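Probable outer membrane protein (Pseudomonas aeruginosa, PDB 3DWO) probably carries long-chain fatty acids and other hydrophobic compounds across the outer membrane through the beta-barrel characteristic of the FadL family. Local coordinates at residues N155-S159 against A218-P222; M392-I397 against S438-D442. All blocks are in the same frame, centred on the assembly; numbering follows the deposited sequence.

Contact 1: residues N155-S159 against A218-P222; sequences NDNFS and AVWKP
The first residues of strand 158-177 run antiparallel to the last of strand 201-220, with Phe158 facing Trp220 as a non-hydrogen-bonded pair and Ser159 facing Val219 as a hydrogen-bonded one. In the outer-membrane beta-barrel this is the end of the strand pair remote from the segment that connects them, where short turns lead to strands 138-153 and 226-248. Ser159 and Val219 exchange both backbone bonds, and Ser159 N lies 3.1 Å from Val219 O, in its carbonyl plane. Where the ladder runs out into loop, Lys221 N still reaches Asn157 O at 2.8 Å, but from 39° out of that carbonyl's plane.

Phe158 and Trp220 share one face and probably point outward, consistent with the aromatic girdle common in outer-membrane barrels. With CG anti to the backbone N (chi1 -171°), the Phe158 ring lies alongside the partner strand: its CD1 is 3.1 Å from Val219 O and, at the ring edge, 4.1 Å from Trp220 CB. The small Ala218 offers its CB to CE1 of the same ring. The other face, presumably the inner one, bears Ser159, against Ala38 and Phe39, and Val219, against Ala35 and Ala36; Ser159 OG, 3.7 Å from Val219 CB, hydrogen-bonds Ala35 O. Pro222 CG covers one face of the Trp220 indole, 3.2 Å above its plane, while at the indole edge CD1 comes within 3.0 Å of Asn157 O.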
loop_
_atom_site.group_PDB
_atom_site.type_symbol
_atom_site.label_atom_id
_atom_site.label_comp_id
_atom_site.label_asym_id
_atom_site.label_seq_id
_atom_site.Cartn_x
_atom_site.Cartn_y
_atom_site.Cartn_z
ATOM N N ASN A 155 -23.419 19.998 18.671
ATOM C CA ASN A 155 -23.570 21.449 18.760
ATOM C C ASN A 155 -23.317 22.000 17.372
ATOM O O ASN A 155 -23.116 21.246 16.421
ATOM C CB ASN A 155 -22.532 22.074 19.699
ATOM C CG ASN A 155 -22.671 21.604 21.122
ATOM O OD1 ASN A 155 -23.772 21.567 21.669
ATOM N ND2 ASN A 155 -21.550 21.253 21.742
ATOM N N ASP A 156 -23.312 23.322 17.263
ATOM C CA ASP A 156 -23.046 23.965 15.989
ATOM C C ASP A 156 -21.535 24.139 15.909
ATOM O O ASP A 156 -21.011 24.730 14.967
ATOM C CB ASP A 156 -23.742 25.326 15.928
ATOM C CG ASP A 156 -25.241 25.224 16.154
ATOM O OD1 ASP A 156 -25.915 24.510 15.379
ATOM O OD2 ASP A 156 -25.745 25.857 17.107
ATOM N N ASN A 157 -20.842 23.609 16.915
ATOM C CA ASN A 157 -19.385 23.699 16.987
ATOM C C ASN A 157 -18.740 22.333 17.206
ATOM O O ASN A 157 -17.517 22.229 17.308
ATOM C CB ASN A 157 -18.969 24.621 18.138
ATOM C CG ASN A 157 -19.766 25.905 18.175
ATOM O OD1 ASN A 157 -19.811 26.651 17.195
ATOM N ND2 ASN A 157 -20.405 26.170 19.310
ATOM N N PHE A 158 -19.557 21.288 17.277
ATOM C CA PHE A 158 -19.028 19.955 17.519
ATOM C C PHE A 158 -19.933 18.846 16.997
ATOM O O PHE A 158 -21.157 18.931 17.077
ATOM C CB PHE A 158 -18.810 19.762 19.019
ATOM C CG PHE A 158 -18.080 18.504 19.365
ATOM C CD1 PHE A 158 -16.715 18.391 19.128
ATOM C CD2 PHE A 158 -18.753 17.429 19.930
ATOM C CE1 PHE A 158 -16.028 17.223 19.450
ATOM C CE2 PHE A 158 -18.076 16.256 20.255
ATOM C CZ PHE A 158 -16.712 16.153 20.015
ATOM N N SER A 159 -19.315 17.800 16.465
ATOM C CA SER A 159 -20.052 16.663 15.935
ATOM C C SER A 159 -19.203 15.407 16.031
ATOM O O SER A 159 -17.985 15.475 16.198
ATOM C CB SER A 159 -20.442 16.904 14.475
ATOM O OG SER A 159 -19.301 17.001 13.642
ATOM N N ALA A 218 -14.332 13.082 15.018
ATOM C CA ALA A 218 -14.925 14.196 15.731
ATOM C C ALA A 218 -14.453 15.480 15.071
ATOM O O ALA A 218 -13.320 15.564 14.600
ATOM C CB ALA A 218 -14.500 14.166 17.192
ATOM N N VAL A 219 -15.335 16.472 15.022
ATOM C CA VAL A 219 -15.005 17.763 14.436
ATOM C C VAL A 219 -15.387 18.862 15.416
ATOM O O VAL A 219 -16.430 18.791 16.071
ATOM C CB VAL A 219 -15.752 17.995 13.107
ATOM C CG1 VAL A 219 -15.608 19.443 12.673
ATOM C CG2 VAL A 219 -15.194 17.074 12.035
ATOM N N TRP A 220 -14.529 19.871 15.510
ATOM C CA TRP A 220 -14.744 20.996 16.404
ATOM C C TRP A 220 -14.467 22.304 15.672
ATOM O O TRP A 220 -13.348 22.538 15.211
ATOM C CB TRP A 220 -13.827 20.859 17.622
ATOM C CG TRP A 220 -13.923 21.978 18.613
ATOM C CD1 TRP A 220 -15.063 22.574 19.071
ATOM C CD2 TRP A 220 -12.838 22.586 19.326
ATOM N NE1 TRP A 220 -14.756 23.511 20.029
ATOM C CE2 TRP A 220 -13.398 23.539 20.205
ATOM C CE3 TRP A 220 -11.447 22.415 19.311
ATOM C CZ2 TRP A 220 -12.614 24.322 21.064
ATOM C CZ3 TRP A 220 -10.666 23.195 20.166
ATOM C CH2 TRP A 220 -11.255 24.136 21.030
ATOM N N LYS A 221 -15.493 23.142 15.549
ATOM C CA LYS A 221 -15.357 24.437 14.883
ATOM C C LYS A 221 -15.400 25.531 15.947
ATOM O O LYS A 221 -16.464 26.053 16.275
ATOM C CB LYS A 221 -16.490 24.648 13.877
ATOM C CG LYS A 221 -16.622 23.534 12.857
ATOM C CD LYS A 221 -17.592 23.899 11.740
ATOM C CE LYS A 221 -16.950 24.824 10.712
ATOM N NZ LYS A 221 -16.478 26.118 11.295
ATOM N N PRO A 222 -14.234 25.886 16.501
ATOM C CA PRO A 222 -14.140 26.914 17.537
ATOM C C PRO A 222 -14.534 28.326 17.128
ATOM O O PRO A 222 -15.295 28.985 17.838
ATOM C CB PRO A 222 -12.672 26.850 17.959
ATOM C CG PRO A 222 -12.281 25.451 17.645
ATOM C CD PRO A 222 -12.930 25.235 16.308
#

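Contact 2: residues M392-I397 against S438-D442; sequences MPELSI and SATYD
Ser396 O is gripped twice: Thr440 N donates to it at 2.9 Å in the carbonyl plane, and a water donates to it at 3.0 Å. That water also bonds Ser438 OG and Thr440 OG1, so small hydroxyl residues suit this face of the antiparallel beta-hairpin. Ser396 N returns a nearly straight bond (171° at the hydrogen) to Thr440 O, completing the hydrogen-bonded pair. With chi1 at 59°, Ser396 OG is brought to 3.2 Å from Thr440 CB, where it adds a weak bond to Thr440 O.

Leu395, Ile397, Ala439 and Tyr441 occupy the opposite face. Leu395 CB meets the Tyr441 ring at its edge, 4.2 Å from CD1, while Ile397 CD1 touches the methyl of Ala439. Obliquely to the ring, Glu394 O comes within 3.0 Å of Tyr441 CD1. That carbonyl accepts the N-H of Asp442 as the last rung. Glu394 and Asp442 lie side by side, CB to CB 3.8 Å, and point the same way, with carboxylate planes 77° apart and the charged oxygens not in contact; Asp442 OD1 is paired with Lys42, which probably eases the like charges.

On its other side strand 395-411 pairs with strand 378-388, by backbone bonds of Ile397 with Tyr387 and of Leu395 with Phe389 just beyond it, whereas strand 423-441 pairs on its far side with strand 44-63, where Gln46 reaches Thr440 OG1, and Ser438 OG bonds Thr10 of helix 10-14.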
loop_
_atom_site.group_PDB
_atom_site.type_symbol
_atom_site.label_atom_id
_atom_site.label_comp_id
_atom_site.label_asym_id
_atom_site.label_seq_id
_atom_site.Cartn_x
_atom_site.Cartn_y
_atom_site.Cartn_z
ATOM N N MET A 392 -24.835 25.037 -15.455
ATOM C CA MET A 392 -25.149 23.718 -14.932
ATOM C C MET A 392 -25.794 23.720 -13.554
ATOM O O MET A 392 -25.446 24.533 -12.692
ATOM C CB MET A 392 -23.890 22.848 -14.875
ATOM C CG MET A 392 -24.178 21.377 -14.623
ATOM S SD MET A 392 -24.990 20.571 -16.032
ATOM C CE MET A 392 -24.950 18.844 -15.514
ATOM N N PRO A 393 -26.761 22.808 -13.341
ATOM C CA PRO A 393 -27.493 22.643 -12.084
ATOM C C PRO A 393 -26.542 22.183 -10.988
ATOM O O PRO A 393 -26.939 21.480 -10.059
ATOM C CB PRO A 393 -28.545 21.592 -12.439
ATOM C CG PRO A 393 -28.837 21.904 -13.875
ATOM C CD PRO A 393 -27.427 22.050 -14.414
ATOM N N GLU A 394 -25.282 22.589 -11.126
ATOM C CA GLU A 394 -24.223 22.262 -10.186
ATOM C C GLU A 394 -23.463 20.982 -10.449
ATOM O O GLU A 394 -23.787 19.915 -9.929
ATOM C CB GLU A 394 -24.739 22.278 -8.743
ATOM C CG GLU A 394 -24.715 23.672 -8.148
ATOM C CD GLU A 394 -23.651 24.546 -8.801
ATOM O OE1 GLU A 394 -23.838 24.935 -9.977
ATOM O OE2 GLU A 394 -22.625 24.833 -8.145
ATOM N N LEU A 395 -22.444 21.121 -11.282
ATOM C CA LEU A 395 -21.564 20.032 -11.654
ATOM C C LEU A 395 -20.179 20.660 -11.687
ATOM O O LEU A 395 -19.935 21.603 -12.439
ATOM C CB LEU A 395 -21.956 19.487 -13.033
ATOM C CG LEU A 395 -21.121 18.424 -13.764
ATOM C CD1 LEU A 395 -20.249 19.092 -14.792
ATOM C CD2 LEU A 395 -20.291 17.612 -12.786
ATOM N N SER A 396 -19.282 20.164 -10.844
ATOM C CA SER A 396 -17.932 20.699 -10.806
ATOM C C SER A 396 -16.906 19.666 -11.248
ATOM O O SER A 396 -17.065 18.467 -11.016
ATOM C CB SER A 396 -17.597 21.201 -9.400
ATOM O OG SER A 396 -17.705 20.161 -8.450
ATOM N N ILE A 397 -15.856 20.148 -11.901
ATOM C CA ILE A 397 -14.790 19.289 -12.385
ATOM C C ILE A 397 -13.495 19.716 -11.719
ATOM O O ILE A 397 -13.237 20.912 -11.561
ATOM C CB ILE A 397 -14.611 19.421 -13.906
ATOM C CG1 ILE A 397 -15.955 19.226 -14.603
ATOM C CG2 ILE A 397 -13.593 18.400 -14.402
ATOM C CD1 ILE A 397 -16.590 17.878 -14.352
ATOM N N SER A 438 -11.855 14.442 -11.188
ATOM C CA SER A 438 -13.119 14.095 -10.541
ATOM C C SER A 438 -14.298 14.941 -10.997
ATOM O O SER A 438 -14.132 16.046 -11.505
ATOM C CB SER A 438 -13.004 14.231 -9.023
ATOM O OG SER A 438 -12.944 15.596 -8.651
ATOM N N ALA A 439 -15.494 14.405 -10.796
ATOM C CA ALA A 439 -16.726 15.090 -11.148
ATOM C C ALA A 439 -17.587 15.070 -9.901
ATOM O O ALA A 439 -17.869 14.007 -9.353
ATOM C CB ALA A 439 -17.430 14.368 -12.286
ATOM N N THR A 440 -17.988 16.247 -9.441
ATOM C CA THR A 440 -18.814 16.353 -8.247
ATOM C C THR A 440 -20.179 16.912 -8.617
ATOM O O THR A 440 -20.276 17.968 -9.242
ATOM C CB THR A 440 -18.166 17.285 -7.210
ATOM O OG1 THR A 440 -16.807 16.885 -6.990
ATOM C CG2 THR A 440 -18.932 17.228 -5.900
ATOM N N TYR A 441 -21.234 16.200 -8.235
ATOM C CA TYR A 441 -22.583 16.644 -8.538
ATOM C C TYR A 441 -23.329 17.039 -7.273
ATOM O O TYR A 441 -23.652 16.200 -6.432
ATOM C CB TYR A 441 -23.352 15.553 -9.284
ATOM C CG TYR A 441 -24.626 16.059 -9.922
ATOM C CD1 TYR A 441 -24.611 17.180 -10.751
ATOM C CD2 TYR A 441 -25.845 15.418 -9.703
ATOM C CE1 TYR A 441 -25.776 17.654 -11.344
ATOM C CE2 TYR A 441 -27.018 15.882 -10.294
ATOM C CZ TYR A 441 -26.976 17.001 -11.113
ATOM O OH TYR A 441 -28.132 17.474 -11.694
ATOM N N ASP A 442 -23.593 18.334 -7.146
ATOM C CA ASP A 442 -24.293 18.871 -5.990
ATOM C C ASP A 442 -25.797 18.910 -6.240
ATOM O O ASP A 442 -26.412 19.973 -6.194
ATOM C CB ASP A 442 -23.791 20.286 -5.691
ATOM C CG ASP A 442 -24.397 20.863 -4.430
ATOM O OD1 ASP A 442 -24.042 20.383 -3.334
ATOM O OD2 ASP A 442 -25.235 21.787 -4.535
HETATM O O HOH W 1 -15.137 17.571 -8.850
#

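After the N-terminal helices 10-14 and 29-32 the chain lays down strands 44-63 to 138-153; it turns at 155-157 into strand 158-177, passes helix 179-184 and comes back along strand 201-220, where contact 1 closes a loop of 58 residues. It then adds further strands before contact 2 closes the final hairpin, 395-411 with 423-441. The two loops follow in series and neither nest nor cross. Both join the start of one strand to the end of the next, at the same end of the barrel, with centres about 27 Å apart. Because the last strand pairs with strand 44-63, four strands separate the contacts round the wall by way of this seam.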